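Beta-lactamase II (Erythrobacter litoralis, PDB 6V72) probably hydrolyses beta-lactam antibiotics to substituted beta-amino acids, as a zinc-dependent class B enzyme of the metallo-beta-lactamase superfamily. Local coordinates at residues Val56-Asp60 against Asn61-Val65; Thr115-His118 against Pro119-Glu123; Gln151-Pro155 against Leu156-Tyr160; Val172-Pro175 against Glu176-Ile179. All coordinates share one frame; numbering follows the deposited sequence. Where two conformers were deposited one is given.

In the fold
All four contacts are local, each made where the chain leaves a strand or helix and turns. Interactions 1 and 4 are hairpin bends, one in each of the two sheets, and rest mainly on backbone hydrogen bonds; interaction 3 is mostly apolar, with a calcium ion held by its helix, and interaction 2 combines polar bonds with a CH-pi contact. Interaction 2 lies at the surface, whereas the others are partly buried. Interaction 3 touches the other three: Ala154 O accepts Asn58 ND2 of interaction 1, Tyr160 packs on His118 of interaction 2, and Arg157 N bonds Gly173 O of interaction 4. Interactions 1 and 2 share the larger sheet, and interactions 3 and 4 the smaller one.

Interaction 1 of 4, residues Val56-Asp60 against Asn61-Val65; sequences VVNGD and NTILV. With EDO (1,2-ethanediol), chain K.
Val56 and Ile63 form an antiparallel hydrogen-bonded pair in the beta hairpin of strands 49-58 and 61-65, part of the larger sheet of the metallo-beta-lactamase fold; the two short segments run at 146° to one another. Val56 N reaches Ile63 O at 2.9 Å, in the carbonyl plane, and Ile63 N reaches Val56 O at 2.8 Å. Nearer the bend, Asn58 N binds Asn61 O at 2.9 Å, while Asn61 N approaches Asn58 O from above its carbonyl plane at 3.1 Å. A type II' turn from Asn58 to Asn61 closes the hairpin, with Gly59 at its first corner, where a phi of 66° suits glycine. Val57 and Thr62 make the non-hydrogen-bonded pair in between, and their CG2 methyls meet at 4.0 Å. With chi1 47°, Thr62 places OG1 between its backbone N and carbonyl carbon, and this hydroxyl is hydrogen-bonded to Lys87 O. Asn58 and Ile63 share the other face, where Ile63 CD1, in one of two deposited conformers, lies 4.0 Å from Asn58 CB. The two amides tie the bend to its surroundings, Asn58 ND2 to Ala154 O and Asn61 ND2 to Pro88 O. Beside the hairpin, O1 of a 1,2-ethanediol donates to Val57 O at 2.9 Å, and its C2 rests 3.6 Å from Val56 CG1.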
loop_
_atom_site.group_PDB
_atom_site.type_symbol
_atom_site.label_atom_id
_atom_site.label_comp_id
_atom_site.label_asym_id
_atom_site.label_seq_id
_atom_site.Cartn_x
_atom_site.Cartn_y
_atom_site.Cartn_z
ATOM N N VAL A 56 -4.891 -26.061 -14.568
ATOM C CA VAL A 56 -4.149 -27.290 -14.297
ATOM C C VAL A 56 -4.887 -28.460 -14.926
ATOM O O VAL A 56 -6.064 -28.688 -14.628
ATOM C CB VAL A 56 -3.968 -27.513 -12.781
ATOM C CG1 VAL A 56 -3.233 -28.841 -12.513
ATOM C CG2 VAL A 56 -3.231 -26.334 -12.167
ATOM N N VAL A 57 -4.180 -29.226 -15.759
ATOM C CA VAL A 57 -4.758 -30.397 -16.406
ATOM C C VAL A 57 -4.891 -31.544 -15.412
ATOM O O VAL A 57 -3.962 -31.862 -14.661
ATOM C CB VAL A 57 -3.899 -30.819 -17.604
ATOM C CG1 VAL A 57 -4.380 -32.182 -18.150
ATOM C CG2 VAL A 57 -3.917 -29.735 -18.689
ATOM N N ASN A 58 -6.048 -32.199 -15.434
ATOM C CA ASN A 58 -6.237 -33.474 -14.739
ATOM C C ASN A 58 -7.033 -34.379 -15.673
ATOM O O ASN A 58 -8.252 -34.224 -15.790
ATOM C CB ASN A 58 -6.958 -33.290 -13.413
ATOM C CG ASN A 58 -7.178 -34.609 -12.684
ATOM O OD1 ASN A 58 -7.210 -35.677 -13.301
ATOM N ND2 ASN A 58 -7.336 -34.544 -11.367
ATOM N N GLY A 59 -6.346 -35.325 -16.316
ATOM C CA GLY A 59 -7.035 -36.232 -17.212
ATOM C C GLY A 59 -7.578 -35.458 -18.387
ATOM O O GLY A 59 -6.842 -34.747 -19.076
ATOM N N ASP A 60 -8.887 -35.578 -18.613
ATOM C CA ASP A 60 -9.550 -34.935 -19.736
ATOM C C ASP A 60 -10.227 -33.625 -19.359
ATOM O O ASP A 60 -11.037 -33.109 -20.142
ATOM C CB ASP A 60 -10.577 -35.883 -20.356
ATOM C CG ASP A 60 -9.943 -37.144 -20.932
ATOM O OD1 ASP A 60 -8.844 -37.063 -21.536
ATOM O OD2 ASP A 60 -10.550 -38.223 -20.775
ATOM N N ASN A 61 -9.920 -33.069 -18.187
ATOM C CA ASN A 61 -10.484 -31.793 -17.765
ATOM C C ASN A 61 -9.384 -30.907 -17.200
ATOM O O ASN A 61 -8.227 -31.313 -17.063
ATOM C CB ASN A 61 -11.592 -31.990 -16.726
ATOM C CG ASN A 61 -12.857 -32.577 -17.340
ATOM O OD1 ASN A 61 -13.117 -33.785 -17.241
ATOM N ND2 ASN A 61 -13.638 -31.728 -18.008
ATOM N N THR A 62 -9.761 -29.670 -16.885
ATOM C CA THR A 62 -8.860 -28.755 -16.199
ATOM C C THR A 62 -9.497 -28.234 -14.928
ATOM O O THR A 62 -10.718 -28.265 -14.750
ATOM C CB THR A 62 -8.454 -27.556 -17.078
ATOM O OG1 THR A 62 -9.619 -27.000 -17.713
ATOM C CG2 THR A 62 -7.452 -27.984 -18.158
ATOM N N ILE A 63 -8.632 -27.759 -14.035
ATOM C CA ILE A 63 -9.022 -27.091 -12.796
ATOM C C ILE A 63 -8.476 -25.677 -12.840
ATOM O O ILE A 63 -7.299 -25.467 -13.151
ATOM C CB ILE A 63 -8.500 -27.835 -11.558
ATOM C CG1 ILE A 63 -9.119 -29.224 -11.496
ATOM C CG2 ILE A 63 -8.821 -27.061 -10.298
ATOM C CD1 ILE A 63 -8.142 -30.254 -11.082
ATOM N N LEU A 64 -9.333 -24.714 -12.536
ATOM C CA LEU A 64 -9.000 -23.295 -12.608
ATOM C C LEU A 64 -8.664 -22.767 -11.218
ATOM O O LEU A 64 -9.403 -23.022 -10.262
ATOM C CB LEU A 64 -10.174 -22.509 -13.196
ATOM C CG LEU A 64 -10.002 -20.988 -13.355
ATOM C CD1 LEU A 64 -8.902 -20.671 -14.318
ATOM C CD2 LEU A 64 -11.321 -20.367 -13.788
ATOM N N VAL A 65 -7.544 -22.048 -11.105
ATOM C CA VAL A 65 -7.221 -21.303 -9.889
ATOM C C VAL A 65 -7.359 -19.829 -10.226
ATOM O O VAL A 65 -6.586 -19.304 -11.033
ATOM C CB VAL A 65 -5.809 -21.604 -9.370
ATOM C CG1 VAL A 65 -5.541 -20.724 -8.121
ATOM C CG2 VAL A 65 -5.646 -23.099 -9.079
HETATM C C1 EDO K . -0.469 -31.188 -14.442
HETATM O O1 EDO K . -1.170 -32.179 -15.214
HETATM C C2 EDO K . -0.725 -31.414 -12.953
HETATM O O2 EDO K . -0.278 -32.716 -12.565
#

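Interaction 2 of 4, residues Thr115-His118 against Pro119-Glu123; sequences TWAH and PLSNE
His118 and the three residues after it, Pro119 to Ser121, fold into a type I beta turn at the end of strand 114-117, and a type II turn from Leu120 to Glu123 overlaps it, sharing Leu120 and Ser121. Hydrogen bonds do most of the holding. His118 O is gripped twice by Ser121: OG comes in along a lone pair, in the carbonyl plane, at 2.8 Å, and the backbone N stands above that plane at 3.2 Å. The hydroxyl gets there because chi1 of 62° sets OG between the backbone N and the carbonyl carbon; Ser121 has two deposited conformers, and this bond belongs to one of them. The imidazole supplies a second acceptor. Leu120 N points at His118 ND1 from the ring edge, close to its plane, at 3.0 Å and with an N-H...N angle of 171°.

Ring contacts come next. Pro119 CD lies over one face of His118, 3.6 Å from the centroid and displaced toward the rim, a CH-pi contact. Tyr160 adds an edge-to-face meeting with the same imidazole, and the ring of Phe139 packs on it as well. Other van der Waals contacts are few: Ala117 CB touches Ser121 OG at 3.4 Å, and Leu120 CB skirts the imidazole 3.9 Å from ND1. The almost straight bond from a backbone amide to ND1, together with Pro119 CD over the face, helps fix the rotation of the ring, and a neutral His118 would probably carry its proton on NE2.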
loop_
_atom_site.group_PDB
_atom_site.type_symbol
_atom_site.label_atom_id
_atom_site.label_comp_id
_atom_site.label_asym_id
_atom_site.label_seq_id
_atom_site.Cartn_x
_atom_site.Cartn_y
_atom_site.Cartn_z
ATOM N N THR A 115 -17.479 -24.110 -8.200
ATOM C CA THR A 115 -16.567 -23.115 -7.659
ATOM C C THR A 115 -16.384 -23.330 -6.163
ATOM O O THR A 115 -17.347 -23.646 -5.461
ATOM C CB THR A 115 -17.122 -21.726 -7.921
ATOM O OG1 THR A 115 -18.504 -21.706 -7.514
ATOM C CG2 THR A 115 -17.046 -21.425 -9.414
ATOM N N TRP A 116 -15.150 -23.149 -5.693
ATOM C CA TRP A 116 -14.745 -23.451 -4.327
ATOM C C TRP A 116 -14.063 -22.246 -3.705
ATOM O O TRP A 116 -13.284 -21.562 -4.374
ATOM C CB TRP A 116 -13.761 -24.649 -4.316
ATOM C CG TRP A 116 -14.433 -25.928 -4.662
ATOM C CD1 TRP A 116 -14.649 -26.433 -5.911
ATOM C CD2 TRP A 116 -15.032 -26.840 -3.743
ATOM N NE1 TRP A 116 -15.331 -27.624 -5.822
ATOM C CE2 TRP A 116 -15.583 -27.896 -4.502
ATOM C CE3 TRP A 116 -15.155 -26.870 -2.348
ATOM C CZ2 TRP A 116 -16.239 -28.970 -3.915
ATOM C CZ3 TRP A 116 -15.809 -27.935 -1.771
ATOM C CH2 TRP A 116 -16.345 -28.973 -2.552
ATOM N N ALA A 117 -14.329 -22.007 -2.418
ATOM C CA ALA A 117 -13.674 -20.927 -1.695
ATOM C C ALA A 117 -13.599 -21.275 -0.219
ATOM O O ALA A 117 -14.333 -22.142 0.268
ATOM C CB ALA A 117 -14.399 -19.585 -1.852
ATOM N N HIS A 118 -12.700 -20.573 0.489
ATOM C CA HIS A 118 -12.708 -20.608 1.944
ATOM C C HIS A 118 -14.120 -20.302 2.453
ATOM O O HIS A 118 -14.782 -19.402 1.920
ATOM C CB HIS A 118 -11.707 -19.581 2.483
ATOM C CG HIS A 118 -11.472 -19.693 3.957
ATOM N ND1 HIS A 118 -12.416 -19.325 4.895
ATOM C CD2 HIS A 118 -10.401 -20.154 4.655
ATOM C CE1 HIS A 118 -11.937 -19.561 6.105
ATOM N NE2 HIS A 118 -10.717 -20.055 5.987
ATOM N N PRO A 119 -14.609 -21.001 3.493
ATOM C CA PRO A 119 -16.013 -20.809 3.912
ATOM C C PRO A 119 -16.339 -19.409 4.375
ATOM O O PRO A 119 -17.516 -19.015 4.327
ATOM C CB PRO A 119 -16.195 -21.810 5.066
ATOM C CG PRO A 119 -14.842 -22.287 5.409
ATOM C CD PRO A 119 -13.970 -22.114 4.207
ATOM N N LEU A 120 -15.361 -18.653 4.875
ATOM C CA LEU A 120 -15.694 -17.349 5.420
ATOM C C LEU A 120 -15.375 -16.232 4.446
ATOM O O LEU A 120 -15.634 -15.063 4.751
ATOM C CB LEU A 120 -14.994 -17.132 6.774
ATOM C CG LEU A 120 -15.358 -18.139 7.872
ATOM C CD1 LEU A 120 -14.689 -17.789 9.220
ATOM C CD2 LEU A 120 -16.898 -18.280 8.016
ATOM N N SER A 121 -14.857 -16.553 3.266
ATOM C CA SER A 121 -14.585 -15.514 2.290
ATOM C C SER A 121 -15.899 -14.903 1.820
ATOM O O SER A 121 -16.887 -15.611 1.614
ATOM C CB SER A 121 -13.802 -16.079 1.108
ATOM O OG SER A 121 -14.551 -17.078 0.450
ATOM N N ASN A 122 -15.906 -13.578 1.680
ATOM C CA ASN A 122 -17.080 -12.810 1.248
ATOM C C ASN A 122 -18.282 -12.985 2.179
ATOM O O ASN A 122 -19.440 -12.934 1.740
ATOM C CB ASN A 122 -17.465 -13.139 -0.198
ATOM C CG ASN A 122 -17.124 -12.013 -1.154
ATOM O OD1 ASN A 122 -17.024 -10.850 -0.753
ATOM N ND2 ASN A 122 -16.930 -12.352 -2.423
ATOM N N GLU A 123 -18.015 -13.160 3.467
ATOM C CA GLU A 123 -19.054 -13.155 4.493
ATOM C C GLU A 123 -20.018 -11.976 4.338
ATOM O O GLU A 123 -21.244 -12.136 4.438
ATOM C CB GLU A 123 -18.414 -13.124 5.892
ATOM C CG GLU A 123 -18.740 -14.311 6.725
ATOM C CD GLU A 123 -18.444 -14.092 8.194
ATOM O OE1 GLU A 123 -17.263 -13.881 8.571
ATOM O OE2 GLU A 123 -19.400 -14.145 8.992
#

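Interaction 3 of 4, residues Gln151-Pro155 against Leu156-Tyr160; sequences QSLAP and LRLYY. With CA (calcium ion), chain D.
Leu153 and Leu158 meet methyl to methyl, CD1 to CD2 at 3.3 Å, a tighter approach than carbons usually make, with the two side chains crossing at about a right angle. This pair joins helix 147-153 to strand 157-159. Beside it, Leu156 CB sits 3.2 Å from Leu153 O, and Leu156 N makes a weak hydrogen bond to the same oxygen at 3.0 Å. On the exposed side, Arg157 bends about its CB-CG bond (chi2 -63°) and brings its guanidinium back over the turn; Ala154 CB lies at the edge of that group, in its plane, 3.9 Å from NH2. The peptide bond between Ala154 and Pro155 is cis, within the short link from helix to strand. Leu156 bridges the two sheets, touching Ile63 and Val65 of one and Val172 and Leu174 of the other, as in the alpha-beta/beta-alpha sandwich of this superfamily. Further out, the helix carries a calcium ion bound by Gln151 OE1 at 2.4 Å, with Glu148 as a second protein ligand. A water, 2.5 Å from the calcium ion, donates to Ser152 OG at 2.8 Å. The chemistry is thus divided: hydrocarbon contacts backed by one weak backbone bond join helix to strand, while the oxygen ligands gather on the helix's outer side, where the calcium probably offsets the charge of Glu148.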
loop_
_atom_site.group_PDB
_atom_site.type_symbol
_atom_site.label_atom_id
_atom_site.label_comp_id
_atom_site.label_asym_id
_atom_site.label_seq_id
_atom_site.Cartn_x
_atom_site.Cartn_y
_atom_site.Cartn_z
ATOM N N GLN A 151 -10.645 -33.793 -2.954
ATOM C CA GLN A 151 -10.858 -34.721 -4.066
ATOM C C GLN A 151 -11.060 -33.976 -5.373
ATOM O O GLN A 151 -10.505 -34.364 -6.412
ATOM C CB GLN A 151 -12.072 -35.598 -3.786
ATOM C CG GLN A 151 -12.279 -36.731 -4.791
ATOM C CD GLN A 151 -13.553 -37.511 -4.506
ATOM O OE1 GLN A 151 -14.640 -36.952 -4.495
ATOM N NE2 GLN A 151 -13.418 -38.796 -4.260
ATOM N N SER A 152 -11.869 -32.921 -5.345
ATOM C CA SER A 152 -12.309 -32.272 -6.574
ATOM C C SER A 152 -11.242 -31.401 -7.200
ATOM O O SER A 152 -11.286 -31.161 -8.412
ATOM C CB SER A 152 -13.547 -31.413 -6.310
ATOM O OG SER A 152 -14.604 -32.190 -5.754
ATOM N N LEU A 153 -10.288 -30.914 -6.412
ATOM C CA LEU A 153 -9.289 -29.991 -6.923
ATOM C C LEU A 153 -7.924 -30.639 -7.054
ATOM O O LEU A 153 -6.993 -29.988 -7.529
ATOM C CB LEU A 153 -9.203 -28.756 -6.017
ATOM C CG LEU A 153 -10.559 -28.007 -5.991
ATOM C CD1 LEU A 153 -10.692 -27.033 -4.846
ATOM C CD2 LEU A 153 -10.802 -27.278 -7.316
ATOM N N ALA A 154 -7.785 -31.893 -6.645
ATOM C CA ALA A 154 -6.550 -32.629 -6.892
ATOM C C ALA A 154 -6.183 -32.540 -8.373
ATOM O O ALA A 154 -7.069 -32.608 -9.235
ATOM C CB ALA A 154 -6.723 -34.095 -6.470
ATOM N N PRO A 155 -4.887 -32.418 -8.716
ATOM C CA PRO A 155 -3.704 -32.551 -7.857
ATOM C C PRO A 155 -3.327 -31.326 -7.048
ATOM O O PRO A 155 -2.366 -31.407 -6.304
ATOM C CB PRO A 155 -2.592 -32.873 -8.855
ATOM C CG PRO A 155 -3.027 -32.134 -10.100
ATOM C CD PRO A 155 -4.524 -32.353 -10.144
ATOM N N LEU A 156 -4.059 -30.226 -7.180
ATOM C CA LEU A 156 -3.784 -29.085 -6.318
ATOM C C LEU A 156 -3.970 -29.480 -4.864
ATOM O O LEU A 156 -4.934 -30.171 -4.506
ATOM C CB LEU A 156 -4.709 -27.916 -6.647
ATOM C CG LEU A 156 -4.441 -27.280 -8.010
ATOM C CD1 LEU A 156 -5.658 -26.482 -8.421
ATOM C CD2 LEU A 156 -3.185 -26.399 -8.015
ATOM N N ARG A 157 -3.049 -29.039 -4.021
ATOM C CA ARG A 157 -3.199 -29.179 -2.581
ATOM C C ARG A 157 -3.530 -27.807 -2.022
ATOM O O ARG A 157 -2.762 -26.855 -2.203
ATOM C CB ARG A 157 -1.937 -29.759 -1.956
ATOM C CG ARG A 157 -1.619 -31.158 -2.486
ATOM C CD ARG A 157 -2.694 -32.171 -2.145
ATOM N NE ARG A 157 -2.196 -33.533 -2.342
ATOM C CZ ARG A 157 -2.648 -34.385 -3.262
ATOM N NH1 ARG A 157 -2.099 -35.581 -3.362
ATOM N NH2 ARG A 157 -3.656 -34.061 -4.063
ATOM N N LEU A 158 -4.685 -27.697 -1.385
ATOM C CA LEU A 158 -5.178 -26.417 -0.877
ATOM C C LEU A 158 -4.773 -26.221 0.579
ATOM O O LEU A 158 -4.984 -27.115 1.404
ATOM C CB LEU A 158 -6.699 -26.373 -0.964
ATOM C CG LEU A 158 -7.356 -26.047 -2.289
ATOM C CD1 LEU A 158 -6.722 -26.727 -3.453
ATOM C CD2 LEU A 158 -8.811 -26.452 -2.138
ATOM N N TYR A 159 -4.237 -25.042 0.897
ATOM C CA TYR A 159 -3.689 -24.764 2.219
ATOM C C TYR A 159 -4.135 -23.385 2.693
ATOM O O TYR A 159 -3.914 -22.382 2.000
ATOM C CB TYR A 159 -2.152 -24.834 2.193
ATOM C CG TYR A 159 -1.555 -24.619 3.563
ATOM C CD1 TYR A 159 -1.669 -25.588 4.550
ATOM C CD2 TYR A 159 -0.885 -23.437 3.876
ATOM C CE1 TYR A 159 -1.132 -25.385 5.807
ATOM C CE2 TYR A 159 -0.352 -23.224 5.114
ATOM C CZ TYR A 159 -0.468 -24.192 6.084
ATOM O OH TYR A 159 0.088 -23.971 7.343
ATOM N N TYR A 160 -4.734 -23.337 3.882
ATOM C CA TYR A 160 -5.106 -22.068 4.501
ATOM C C TYR A 160 -4.016 -21.707 5.491
ATOM O O TYR A 160 -3.869 -22.405 6.508
ATOM C CB TYR A 160 -6.456 -22.179 5.221
ATOM C CG TYR A 160 -6.783 -20.941 6.024
ATOM C CD1 TYR A 160 -6.744 -19.674 5.437
ATOM C CD2 TYR A 160 -7.104 -21.032 7.368
ATOM C CE1 TYR A 160 -7.034 -18.548 6.165
ATOM C CE2 TYR A 160 -7.390 -19.894 8.106
ATOM C CZ TYR A 160 -7.349 -18.653 7.495
ATOM O OH TYR A 160 -7.631 -17.503 8.221
HETATM CA CA CA D . -16.845 -36.264 -5.032
HETATM O O HOH W 1 -15.524 -34.716 -6.447
#

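Interaction 4 of 4, residues Val172-Pro175 against Glu176-Ile179; sequences VGLP and ELGI
A hairpin bend in the smaller sheet, away from the metal sites, brings Leu174 and Ile179 together where strand 171-174 turns back into strand 179-181. The two residues make an antiparallel hydrogen-bonded pair. Leu174 N reaches Ile179 O at 2.8 Å, and the bond is almost straight, with an N-H...O angle of 177°. The return bond, Ile179 N to Leu174 O, is equally straight but weak at 3.3 Å. Leu174 O also accepts Leu177 N at 3.0 Å, from above its carbonyl plane, so this one oxygen serves both the pairing of the strands and the turn beyond them. One residue further on, Gly178 N makes a weak bond to Pro175 O at 3.4 Å.

The side chains of Leu174 and Ile179 lie on the same face, their CB atoms 4.4 Å apart, and Leu177 CB comes within 4.3 Å of Leu174 CB. A chi1 of -66° turns Leu174 CG away from its own carbonyl carbon, the atom whose oxygen receives Leu177 N. Val34 of strand 34-41 packs against all three side chains, which places this face of the bend against the other sheet. Pro175 rests on Arg157 of the neighbouring strand, while Glu176 is exposed. Gly178 takes a positive phi of 68°, a region glycine enters readily, and hands the chain on to Ile179. Because Gly178 and Ile179 both stand opposite Leu174, the arrangement is a G1 beta bulge at the close of an antiparallel hairpin.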
loop_
_atom_site.group_PDB
_atom_site.type_symbol
_atom_site.label_atom_id
_atom_site.label_comp_id
_atom_site.label_asym_id
_atom_site.label_seq_id
_atom_site.Cartn_x
_atom_site.Cartn_y
_atom_site.Cartn_z
ATOM N N VAL A 172 -2.376 -22.564 -2.921
ATOM C CA VAL A 172 -2.419 -23.897 -3.514
ATOM C C VAL A 172 -1.018 -24.306 -3.941
ATOM O O VAL A 172 -0.165 -23.470 -4.246
ATOM C CB VAL A 172 -3.412 -23.984 -4.698
ATOM C CG1 VAL A 172 -4.807 -23.535 -4.265
ATOM C CG2 VAL A 172 -2.912 -23.129 -5.848
ATOM N N GLY A 173 -0.774 -25.609 -3.960
ATOM C CA GLY A 173 0.520 -26.107 -4.361
ATOM C C GLY A 173 0.378 -27.351 -5.213
ATOM O O GLY A 173 -0.636 -28.057 -5.171
ATOM N N LEU A 174 1.445 -27.611 -5.978
ATOM C CA LEU A 174 1.631 -28.836 -6.750
ATOM C C LEU A 174 2.977 -29.401 -6.320
ATOM O O LEU A 174 4.001 -29.184 -6.990
ATOM C CB LEU A 174 1.614 -28.570 -8.250
ATOM C CG LEU A 174 0.250 -28.098 -8.761
ATOM C CD1 LEU A 174 0.374 -27.453 -10.143
ATOM C CD2 LEU A 174 -0.749 -29.249 -8.776
ATOM N N PRO A 175 3.018 -30.102 -5.186
ATOM C CA PRO A 175 4.314 -30.500 -4.620
ATOM C C PRO A 175 5.105 -31.429 -5.519
ATOM O O PRO A 175 6.341 -31.411 -5.470
ATOM C CB PRO A 175 3.919 -31.185 -3.303
ATOM C CG PRO A 175 2.599 -30.609 -2.952
ATOM C CD PRO A 175 1.901 -30.395 -4.273
ATOM N N GLU A 176 4.442 -32.237 -6.347
ATOM C CA GLU A 176 5.182 -33.152 -7.212
ATOM C C GLU A 176 5.866 -32.427 -8.355
ATOM O O GLU A 176 6.747 -33.007 -8.997
ATOM C CB GLU A 176 4.254 -34.228 -7.779
ATOM C CG GLU A 176 3.660 -35.131 -6.720
ATOM C CD GLU A 176 4.703 -36.022 -6.051
ATOM O OE1 GLU A 176 5.742 -36.330 -6.676
ATOM O OE2 GLU A 176 4.480 -36.422 -4.891
ATOM N N LEU A 177 5.463 -31.193 -8.639
ATOM C CA LEU A 177 6.043 -30.404 -9.708
ATOM C C LEU A 177 6.851 -29.232 -9.175
ATOM O O LEU A 177 7.406 -28.461 -9.970
ATOM C CB LEU A 177 4.938 -29.906 -10.647
ATOM C CG LEU A 177 4.132 -31.023 -11.315
ATOM C CD1 LEU A 177 2.935 -30.443 -12.051
ATOM C CD2 LEU A 177 5.009 -31.792 -12.279
ATOM N N GLY A 178 6.929 -29.083 -7.853
ATOM C CA GLY A 178 7.700 -28.009 -7.251
ATOM C C GLY A 178 7.154 -26.615 -7.467
ATOM O O GLY A 178 7.934 -25.663 -7.565
ATOM N N ILE A 179 5.831 -26.465 -7.513
ATOM C CA ILE A 179 5.177 -25.184 -7.751
ATOM C C ILE A 179 4.284 -24.876 -6.560
ATOM O O ILE A 179 3.509 -25.733 -6.118
ATOM C CB ILE A 179 4.338 -25.192 -9.046
ATOM C CG1 ILE A 179 5.205 -25.424 -10.280
ATOM C CG2 ILE A 179 3.519 -23.901 -9.176
ATOM C CD1 ILE A 179 4.385 -25.871 -11.490
#